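Local coordinates for histidine-containing Phosphotransfer Protein type 1, MtHPt1 (Medicago truncatula, PDB 3US6), which probably relays phosphoryl groups from cytokinin sensor histidine kinases to response regulators through an active histidine in a helical-bundle phosphotransfer domain, at residues G4-Q9 with L134-Q139; V11-S16 with K127-T132; F50-R55 with V78-G83. One frame throughout, in Å; residues are numbered along the deposited sequence. Where two conformers were deposited one is given.

How the contacts relate
Contacts 1 and 2 join the same two helices, 3-19 and 109-142, with centres about 10 Å apart. Because these helices run antiparallel at this end, 4-9 meets 134-139 and the following 11-16 meets the preceding 127-132. Contact 3, on the other side of the chain's centre, pairs helices 41-64 and 71-88, its centre about 20 Å from that of contact 2 and about 28 Å from that of contact 1. In sequence, both its segments fall between 11-16 and 127-132. Segments 50-55 and 127-132 touch directly, Phe50 CZ lying 3.8 Å from Lys127 CG. The long helix 109-142 thus links the N-terminal helix to the bundle carrying His79, the predicted phosphorylation site.

Contact 1: G4-Q9 with L134-Q139; sequences GQMRRQ and LRLEQQ
With its chain bent at chi3 (-71°), Met6 carries its sulfur out to Gln139; Leu136, whose CG lies opposite the backbone N (chi1 -179°), sends both methyls to the turn between Met6 and Gln9. Met6 CB lies 4.0 Å from Leu136 CD1, and the two side chains pass at a slant. The other methyl, Leu136 CD2, rests on the helix backbone, 3.9 Å from Met6 O and 4.0 Å from Gln9 C. Further along, Met6 SD touches Gln139 CB at 3.7 Å, the two chains crossing nearly at right angles. This is antiparallel helix-on-helix packing between the N-terminal helix 3-19 and the C-terminal part of the long helix 109-142; the local axes approach to 9.9 Å at 154°. No hydrogen bond spans the two segments: side-chain aliphatic groups, the thioether and the backbone of 4-9 make the contact. Ile140 and Ala143 also touch Met6, which is buried, whereas Gln9 and Gln139 lie on the exposed side. Gln9 CB adds a looser contact with Leu136 CD2 at 4.2 Å, its chain crossing the leucine at about a right angle.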
loop_
_atom_site.group_PDB
_atom_site.type_symbol
_atom_site.label_atom_id
_atom_site.label_comp_id
_atom_site.label_asym_id
_atom_site.label_seq_id
_atom_site.Cartn_x
_atom_site.Cartn_y
_atom_site.Cartn_z
ATOM N N GLY A 4 -21.094 -17.205 5.948
ATOM C CA GLY A 4 -20.392 -18.099 5.030
ATOM C C GLY A 4 -20.108 -17.447 3.689
ATOM O O GLY A 4 -19.021 -17.607 3.096
ATOM N N GLN A 5 -21.105 -16.717 3.205
ATOM C CA GLN A 5 -20.963 -15.942 1.977
ATOM C C GLN A 5 -19.907 -14.872 2.127
ATOM O O GLN A 5 -19.132 -14.647 1.200
ATOM C CB GLN A 5 -22.295 -15.293 1.574
ATOM C CG GLN A 5 -22.286 -14.682 0.171
ATOM C CD GLN A 5 -21.729 -15.638 -0.906
ATOM O OE1 GLN A 5 -22.219 -16.767 -1.078
ATOM N NE2 GLN A 5 -20.694 -15.183 -1.631
ATOM N N MET A 6 -19.910 -14.151 3.228
ATOM C CA MET A 6 -18.938 -13.103 3.432
ATOM C C MET A 6 -17.560 -13.701 3.442
ATOM O O MET A 6 -16.601 -13.095 2.955
ATOM C CB MET A 6 -19.163 -12.340 4.732
ATOM C CG MET A 6 -20.305 -11.401 4.632
ATOM S SD MET A 6 -20.463 -10.214 5.979
ATOM C CE MET A 6 -20.949 -11.327 7.170
ATOM N N ARG A 7 -17.401 -14.833 4.099
ATOM C CA ARG A 7 -16.086 -15.495 4.109
ATOM C C ARG A 7 -15.617 -15.873 2.706
ATOM O O ARG A 7 -14.463 -15.671 2.371
ATOM C CB ARG A 7 -16.083 -16.698 5.038
ATOM C CG ARG A 7 -16.211 -16.274 6.508
ATOM C CD ARG A 7 -16.542 -17.409 7.443
ATOM N NE ARG A 7 -15.294 -18.015 7.825
ATOM C CZ ARG A 7 -14.804 -19.091 7.247
ATOM N NH1 ARG A 7 -15.488 -19.707 6.286
ATOM N NH2 ARG A 7 -13.641 -19.539 7.654
ATOM N N ARG A 8 -16.501 -16.414 1.904
ATOM C CA ARG A 8 -16.135 -16.753 0.513
ATOM C C ARG A 8 -15.770 -15.496 -0.278
ATOM O O ARG A 8 -14.786 -15.494 -1.041
ATOM C CB ARG A 8 -17.264 -17.516 -0.176
ATOM C CG ARG A 8 -17.493 -18.944 0.342
ATOM C CD ARG A 8 -18.563 -19.717 -0.508
ATOM N NE ARG A 8 -19.920 -19.170 -0.382
ATOM C CZ ARG A 8 -20.760 -19.470 0.604
ATOM N NH1 ARG A 8 -20.385 -20.308 1.564
ATOM N NH2 ARG A 8 -21.975 -18.925 0.638
ATOM N N GLN A 9 -16.485 -14.397 -0.075
ATOM C CA GLN A 9 -16.156 -13.141 -0.715
ATOM C C GLN A 9 -14.785 -12.619 -0.335
ATOM O O GLN A 9 -14.101 -12.097 -1.158
ATOM C CB GLN A 9 -17.183 -12.084 -0.355
ATOM C CG GLN A 9 -18.549 -12.367 -0.861
ATOM C CD GLN A 9 -19.548 -11.335 -0.380
ATOM O OE1 GLN A 9 -19.534 -10.915 0.746
ATOM N NE2 GLN A 9 -20.404 -10.941 -1.251
ATOM N N LEU A 134 -10.683 -4.663 4.785
ATOM C CA LEU A 134 -10.796 -4.460 6.245
ATOM C C LEU A 134 -12.256 -4.276 6.701
ATOM O O LEU A 134 -12.643 -4.779 7.769
ATOM C CB LEU A 134 -9.901 -3.327 6.696
ATOM C CG LEU A 134 -8.441 -3.754 6.609
ATOM C CD1 LEU A 134 -7.563 -2.553 6.825
ATOM C CD2 LEU A 134 -8.088 -4.872 7.647
ATOM N N ARG A 135 -13.060 -3.602 5.885
ATOM C CA ARG A 135 -14.486 -3.458 6.161
ATOM C C ARG A 135 -15.207 -4.808 6.152
ATOM O O ARG A 135 -16.066 -5.069 6.994
ATOM C CB ARG A 135 -15.135 -2.510 5.150
ATOM C CG ARG A 135 -15.049 -1.042 5.532
ATOM C CD ARG A 135 -16.051 -0.207 4.750
ATOM N NE ARG A 135 -15.587 0.074 3.394
ATOM C CZ ARG A 135 -14.754 1.060 3.079
ATOM N NH1 ARG A 135 -14.288 1.865 4.024
ATOM N NH2 ARG A 135 -14.385 1.242 1.818
ATOM N N LEU A 136 -14.848 -5.663 5.197
ATOM C CA LEU A 136 -15.437 -6.996 5.078
ATOM C C LEU A 136 -15.041 -7.849 6.301
ATOM O O LEU A 136 -15.858 -8.525 6.913
ATOM C CB LEU A 136 -14.991 -7.676 3.796
ATOM C CG LEU A 136 -15.569 -9.074 3.561
ATOM C CD1 LEU A 136 -17.071 -9.064 3.597
ATOM C CD2 LEU A 136 -15.082 -9.569 2.213
ATOM N N GLU A 137 -13.762 -7.802 6.682
ATOM C CA GLU A 137 -13.312 -8.487 7.868
ATOM C C GLU A 137 -14.119 -8.045 9.104
ATOM O O GLU A 137 -14.479 -8.867 9.929
ATOM C CB GLU A 137 -11.835 -8.253 8.142
ATOM C CG GLU A 137 -10.960 -8.918 7.117
ATOM C CD GLU A 137 -9.451 -8.841 7.390
ATOM O OE1 GLU A 137 -9.016 -8.446 8.502
ATOM O OE2 GLU A 137 -8.666 -9.238 6.459
ATOM N N GLN A 138 -14.292 -6.738 9.276
ATOM C CA GLN A 138 -15.047 -6.252 10.423
ATOM C C GLN A 138 -16.464 -6.814 10.414
ATOM O O GLN A 138 -17.039 -7.176 11.445
ATOM C CB GLN A 138 -15.107 -4.720 10.450
ATOM C CG GLN A 138 -13.802 -4.004 10.613
ATOM C CD GLN A 138 -13.195 -3.975 12.011
ATOM O OE1 GLN A 138 -12.058 -3.499 12.163
ATOM N NE2 GLN A 138 -13.942 -4.404 13.033
ATOM N N GLN A 139 -17.060 -6.915 9.225
ATOM C CA GLN A 139 -18.413 -7.482 9.114
ATOM C C GLN A 139 -18.456 -8.973 9.470
ATOM O O GLN A 139 -19.327 -9.430 10.232
ATOM C CB GLN A 139 -19.001 -7.254 7.722
ATOM C CG GLN A 139 -19.221 -5.821 7.419
ATOM C CD GLN A 139 -19.308 -5.471 5.910
ATOM O OE1 GLN A 139 -19.215 -6.339 5.020
ATOM N NE2 GLN A 139 -19.391 -4.182 5.634
#

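Contact 2: V11-S16 with K127-T132; sequences VDYIKS and KNKLET
The N-terminal helix 3-19 packs here on the long helix 109-142 of the HPt helical bundle, and Tyr13 reaches across to Lys129 and Thr132 at the protein surface. A trans chi1 (-164°) projects its ring toward the other helix. The hydroxyl end sits close over the backbone of that helix, with Tyr13 OH 3.5 Å from Lys129 CA, while Lys129 O lies at the ring edge, in its plane. Thr132 supplies an off-centre CH-pi contact: its CG2 is 4.1 Å from the ring centroid of Tyr13, and the carbon it approaches most closely is CZ. The threonine methyl comes in at an oblique angle to the ring, whereas OG1 makes a weak bond to Asn128 O one turn back. The polar link between the helices runs through water. Lys129 extends along its chain and then bends at chi4 (-68°), placing NZ where it donates to two waters. One is also bonded to Tyr13 OH at 2.7 Å; the other donates to Ser16 OG at 3.2 Å. Glu20 and Phe22, beyond helix 3-19, also touch the lysine side chain. Ser16 has two conformers, and its bonds are those of the one given; in it the hydroxyl also donates to the backbone, the donor Ser16 OG lying 2.6 Å from Tyr13 O and tilted 16° from the carbonyl plane.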
loop_
_atom_site.group_PDB
_atom_site.type_symbol
_atom_site.label_atom_id
_atom_site.label_comp_id
_atom_site.label_asym_id
_atom_site.label_seq_id
_atom_site.Cartn_x
_atom_site.Cartn_y
_atom_site.Cartn_z
ATOM N N VAL A 11 -12.190 -14.492 0.717
ATOM C CA VAL A 11 -11.202 -15.318 0.004
ATOM C C VAL A 11 -10.993 -14.856 -1.428
ATOM O O VAL A 11 -9.850 -14.675 -1.884
ATOM C CB VAL A 11 -11.613 -16.821 0.058
ATOM C CG1 VAL A 11 -10.786 -17.686 -0.876
ATOM C CG2 VAL A 11 -11.541 -17.328 1.500
ATOM N N ASP A 12 -12.099 -14.699 -2.143
ATOM C CA ASP A 12 -12.035 -14.298 -3.532
ATOM C C ASP A 12 -11.399 -12.892 -3.674
ATOM O O ASP A 12 -10.609 -12.658 -4.623
ATOM C CB ASP A 12 -13.415 -14.334 -4.209
ATOM C CG ASP A 12 -13.973 -15.748 -4.327
ATOM O OD1 ASP A 12 -13.189 -16.721 -4.223
ATOM O OD2 ASP A 12 -15.217 -15.850 -4.519
ATOM N N TYR A 13 -11.787 -11.932 -2.839
ATOM C CA TYR A 13 -11.272 -10.570 -2.946
ATOM C C TYR A 13 -9.782 -10.509 -2.665
ATOM O O TYR A 13 -8.997 -9.928 -3.438
ATOM C CB TYR A 13 -12.082 -9.643 -2.048
ATOM C CG TYR A 13 -11.888 -8.164 -2.371
ATOM C CD1 TYR A 13 -12.449 -7.623 -3.523
ATOM C CD2 TYR A 13 -11.118 -7.336 -1.587
ATOM C CE1 TYR A 13 -12.267 -6.292 -3.850
ATOM C CE2 TYR A 13 -10.959 -6.001 -1.891
ATOM C CZ TYR A 13 -11.530 -5.507 -3.029
ATOM O OH TYR A 13 -11.323 -4.158 -3.271
ATOM N N ILE A 14 -9.345 -11.121 -1.571
ATOM C CA ILE A 14 -7.945 -11.044 -1.221
ATOM C C ILE A 14 -7.151 -11.851 -2.260
ATOM O O ILE A 14 -6.016 -11.435 -2.610
ATOM C CB ILE A 14 -7.636 -11.504 0.212
ATOM C CG1 ILE A 14 -6.285 -10.890 0.632
ATOM C CG2 ILE A 14 -7.720 -13.008 0.417
ATOM C CD1 ILE A 14 -5.911 -11.134 2.083
ATOM N N LYS A 15 -7.668 -12.950 -2.774
ATOM C CA LYS A 15 -6.944 -13.659 -3.795
ATOM C C LYS A 15 -6.727 -12.802 -5.028
ATOM O O LYS A 15 -5.713 -12.893 -5.645
ATOM C CB LYS A 15 -7.661 -14.956 -4.147
ATOM C CG LYS A 15 -7.023 -15.735 -5.226
ATOM C CD LYS A 15 -7.233 -17.250 -5.057
ATOM C CE LYS A 15 -8.539 -17.606 -4.445
ATOM N NZ LYS A 15 -9.097 -18.852 -5.091
ATOM N N SER A 16 -7.702 -11.984 -5.384
ATOM C CA SER A 16 -7.509 -11.082 -6.529
ATOM C C SER A 16 -6.403 -10.104 -6.229
ATOM O O SER A 16 -5.607 -9.795 -7.091
ATOM C CB SER A 16 -8.815 -10.350 -6.866
ATOM O OG SER A 16 -9.207 -9.313 -5.951
ATOM N N LYS A 127 -4.918 1.440 -1.232
ATOM C CA LYS A 127 -5.621 1.980 -0.082
ATOM C C LYS A 127 -7.089 1.621 -0.174
ATOM O O LYS A 127 -7.652 1.136 0.821
ATOM C CB LYS A 127 -5.441 3.481 -0.002
ATOM C CG LYS A 127 -6.288 4.161 1.057
ATOM C CD LYS A 127 -6.087 5.661 1.080
ATOM C CE LYS A 127 -6.773 6.245 2.325
ATOM N NZ LYS A 127 -7.130 7.668 2.083
ATOM N N ASN A 128 -7.719 1.937 -1.281
ATOM C CA ASN A 128 -9.119 1.653 -1.451
ATOM C C ASN A 128 -9.399 0.154 -1.273
ATOM O O ASN A 128 -10.364 -0.204 -0.582
ATOM C CB ASN A 128 -9.665 2.214 -2.729
ATOM C CG ASN A 128 -9.908 3.698 -2.609
ATOM O OD1 ASN A 128 -10.936 4.137 -2.112
ATOM N ND2 ASN A 128 -8.954 4.470 -3.110
ATOM N N LYS A 129 -8.599 -0.709 -1.879
ATOM C CA LYS A 129 -8.862 -2.144 -1.821
ATOM C C LYS A 129 -8.695 -2.617 -0.362
ATOM O O LYS A 129 -9.447 -3.497 0.138
ATOM C CB LYS A 129 -7.924 -2.922 -2.739
ATOM C CG LYS A 129 -8.225 -2.692 -4.205
ATOM C CD LYS A 129 -7.133 -3.287 -5.062
ATOM C CE LYS A 129 -7.391 -3.226 -6.575
ATOM N NZ LYS A 129 -8.482 -4.087 -6.967
ATOM N N LEU A 130 -7.670 -2.128 0.346
ATOM C CA LEU A 130 -7.468 -2.484 1.744
ATOM C C LEU A 130 -8.636 -2.052 2.621
ATOM O O LEU A 130 -9.050 -2.788 3.528
ATOM C CB LEU A 130 -6.162 -1.931 2.301
ATOM C CG LEU A 130 -4.907 -2.679 1.856
ATOM C CD1 LEU A 130 -3.673 -1.970 2.245
ATOM C CD2 LEU A 130 -4.884 -4.071 2.471
ATOM N N GLU A 131 -9.180 -0.869 2.355
ATOM C CA GLU A 131 -10.346 -0.399 3.132
ATOM C C GLU A 131 -11.503 -1.375 2.938
ATOM O O GLU A 131 -12.230 -1.690 3.883
ATOM C CB GLU A 131 -10.699 1.018 2.788
ATOM C CG GLU A 131 -9.612 1.953 3.222
ATOM C CD GLU A 131 -9.927 3.396 2.853
ATOM O OE1 GLU A 131 -10.648 3.685 1.864
ATOM O OE2 GLU A 131 -9.364 4.328 3.464
ATOM N N THR A 132 -11.752 -1.756 1.709
ATOM C CA THR A 132 -12.792 -2.732 1.374
ATOM C C THR A 132 -12.532 -4.089 2.102
ATOM O O THR A 132 -13.433 -4.686 2.706
ATOM C CB THR A 132 -12.947 -2.916 -0.124
ATOM O OG1 THR A 132 -13.455 -1.692 -0.652
ATOM C CG2 THR A 132 -13.891 -4.084 -0.499
HETATM O O HOH W 1 -11.323 -3.473 -5.843
HETATM O O HOH W 2 -7.447 -6.764 -6.621
#

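Contact 3: F50-R55 with V78-G83; sequences FDDSER and VHQFKG
Asp52 and Ser53 on helix 41-64 meet Gln80 and Phe81 on helix 71-88, two neighbouring helices of the HPt bundle. Gln80 follows His79, the predicted phosphohistidine, which is unmodified in this structure; Gln80 points toward helix 41-64, and the Phe81 ring reaches it with its CE1 atom, while His79 is exposed and takes no part in this contact. Before the touching pair, Phe50 lies against Tyr123 and Lys127 of helix 109-142. Asp52 comes next. Its chi1 of -176° swings the carboxylate across toward the amide of Gln80, whose own extended chain brings NE2 to meet it. Gln80 NE2 donates a weak hydrogen bond to Asp52 OD2, 3.3 Å long with an N-H...O angle of 153°. The carboxylate and amide planes are only 16° apart, so the two flat groups meet nearly coplanar. The second oxygen, Asp52 OD1, lies 3.5 Å from Gln80 NE2. Ser53 follows, buried against Phe81; these are the residues whose CA atoms are nearest across the two segments. Ser53 CB is 3.5 Å from Phe81 CE1, and Ser53 OG is 3.1 Å from Phe81 CE1, oblique to the ring. That hydroxyl is hydrogen-bonded to Phe49 O one turn earlier, which satisfies it within its own helix while it faces an aromatic neighbour. The Phe81 side chain also touches Phe49 and Leu57 of helix 41-64, Cys97 of helix 91-106 and Val119 of helix 109-142, placing it in the core between four helices. At the end of the segment, poorly ordered Arg55 folds back along its helix, Asp52 CA beneath one guanidinium face, toward its rim, and Arg55 NH2 forms a salt bridge with Asp52 OD1 at 3.2 Å, whose hydrogen bond is weak.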
loop_
_atom_site.group_PDB
_atom_site.type_symbol
_atom_site.label_atom_id
_atom_site.label_comp_id
_atom_site.label_asym_id
_atom_site.label_seq_id
_atom_site.Cartn_x
_atom_site.Cartn_y
_atom_site.Cartn_z
ATOM N N PHE A 50 -1.105 4.603 5.849
ATOM C CA PHE A 50 -1.893 5.592 5.099
ATOM C C PHE A 50 -1.537 7.012 5.550
ATOM O O PHE A 50 -1.292 7.917 4.706
ATOM C CB PHE A 50 -3.377 5.370 5.285
ATOM C CG PHE A 50 -3.905 4.122 4.723
ATOM C CD1 PHE A 50 -3.233 3.418 3.767
ATOM C CD2 PHE A 50 -5.124 3.636 5.171
ATOM C CE1 PHE A 50 -3.739 2.230 3.255
ATOM C CE2 PHE A 50 -5.696 2.488 4.602
ATOM C CZ PHE A 50 -4.993 1.783 3.652
ATOM N N ASP A 51 -1.439 7.197 6.857
ATOM C CA ASP A 51 -1.072 8.552 7.363
ATOM C C ASP A 51 0.320 9.045 6.865
ATOM O O ASP A 51 0.441 10.211 6.344
ATOM C CB ASP A 51 -1.116 8.537 8.902
ATOM C CG ASP A 51 -2.518 8.275 9.455
ATOM O OD1 ASP A 51 -3.477 8.220 8.665
ATOM O OD2 ASP A 51 -2.668 8.142 10.687
ATOM N N ASP A 52 1.355 8.195 6.931
ATOM C CA ASP A 52 2.701 8.585 6.437
ATOM C C ASP A 52 2.742 8.752 4.923
ATOM O O ASP A 52 3.283 9.743 4.429
ATOM C CB ASP A 52 3.769 7.593 6.857
ATOM C CG ASP A 52 5.191 8.067 6.418
ATOM O OD1 ASP A 52 5.588 9.177 6.849
ATOM O OD2 ASP A 52 5.825 7.379 5.552
ATOM N N SER A 53 2.061 7.865 4.206
ATOM C CA SER A 53 2.107 7.880 2.747
ATOM C C SER A 53 1.483 9.149 2.206
ATOM O O SER A 53 1.969 9.703 1.202
ATOM C CB SER A 53 1.423 6.625 2.172
ATOM O OG SER A 53 2.190 5.481 2.569
ATOM N N GLU A 54 0.430 9.633 2.814
ATOM C CA GLU A 54 -0.180 10.844 2.296
ATOM C C GLU A 54 0.654 12.085 2.501
ATOM O O GLU A 54 0.611 12.953 1.680
ATOM C CB GLU A 54 -1.624 10.992 2.713
ATOM C CG GLU A 54 -1.885 11.256 4.131
ATOM C CD GLU A 54 -3.368 11.043 4.482
ATOM O OE1 GLU A 54 -3.878 11.735 5.420
ATOM O OE2 GLU A 54 -3.987 10.198 3.805
ATOM N N ARG A 55 1.393 12.144 3.600
ATOM C CA ARG A 55 2.382 13.189 3.790
ATOM C C ARG A 55 3.475 13.118 2.736
ATOM O O ARG A 55 3.802 14.123 2.128
ATOM C CB ARG A 55 3.009 13.111 5.186
ATOM C CG ARG A 55 2.059 13.555 6.314
ATOM C CD ARG A 55 2.770 13.756 7.647
ATOM N NE ARG A 55 3.462 12.551 8.089
ATOM C CZ ARG A 55 2.869 11.527 8.691
ATOM N NH1 ARG A 55 1.561 11.550 8.922
ATOM N NH2 ARG A 55 3.588 10.475 9.054
ATOM N N VAL A 78 11.202 9.077 -1.751
ATOM C CA VAL A 78 10.722 7.885 -2.443
ATOM C C VAL A 78 11.259 6.638 -1.813
ATOM O O VAL A 78 10.558 5.586 -1.684
ATOM C CB VAL A 78 11.077 7.945 -3.936
ATOM C CG1 VAL A 78 10.710 6.624 -4.656
ATOM C CG2 VAL A 78 10.400 9.100 -4.528
ATOM N N HIS A 79 12.519 6.696 -1.440
ATOM C CA HIS A 79 13.163 5.543 -0.811
ATOM C C HIS A 79 12.447 5.176 0.509
ATOM O O HIS A 79 12.176 4.027 0.816
ATOM C CB HIS A 79 14.632 5.815 -0.560
ATOM C CG HIS A 79 15.368 4.638 -0.005
ATOM N ND1 HIS A 79 15.988 4.657 1.221
ATOM C CD2 HIS A 79 15.559 3.395 -0.509
ATOM C CE1 HIS A 79 16.542 3.480 1.447
ATOM N NE2 HIS A 79 16.313 2.704 0.403
ATOM N N GLN A 80 12.092 6.200 1.279
ATOM C CA GLN A 80 11.356 5.988 2.512
ATOM C C GLN A 80 10.017 5.303 2.233
ATOM O O GLN A 80 9.667 4.356 2.894
ATOM C CB GLN A 80 11.158 7.303 3.268
ATOM C CG GLN A 80 10.299 7.123 4.497
ATOM C CD GLN A 80 10.111 8.423 5.243
ATOM O OE1 GLN A 80 11.067 9.169 5.443
ATOM N NE2 GLN A 80 8.872 8.713 5.635
ATOM N N PHE A 81 9.308 5.781 1.201
ATOM C CA PHE A 81 8.009 5.189 0.807
ATOM C C PHE A 81 8.153 3.796 0.250
ATOM O O PHE A 81 7.273 2.963 0.468
ATOM C CB PHE A 81 7.437 6.109 -0.281
ATOM C CG PHE A 81 5.951 5.912 -0.612
ATOM C CD1 PHE A 81 5.078 5.345 0.283
ATOM C CD2 PHE A 81 5.451 6.371 -1.754
ATOM C CE1 PHE A 81 3.722 5.213 -0.068
ATOM C CE2 PHE A 81 4.098 6.252 -2.050
ATOM C CZ PHE A 81 3.271 5.675 -1.202
ATOM N N LYS A 82 9.233 3.523 -0.461
ATOM C CA LYS A 82 9.510 2.167 -0.879
ATOM C C LYS A 82 9.527 1.191 0.315
ATOM O O LYS A 82 8.929 0.104 0.266
ATOM C CB LYS A 82 10.846 2.141 -1.621
ATOM C CG LYS A 82 11.161 0.810 -2.281
ATOM C CD LYS A 82 12.558 0.823 -2.956
ATOM C CE LYS A 82 13.108 -0.594 -3.114
ATOM N NZ LYS A 82 13.288 -1.230 -1.769
ATOM N N GLY A 83 10.220 1.577 1.378
ATOM C CA GLY A 83 10.405 0.758 2.534
ATOM C C GLY A 83 9.120 0.517 3.288
ATOM O O GLY A 83 8.825 -0.574 3.758
#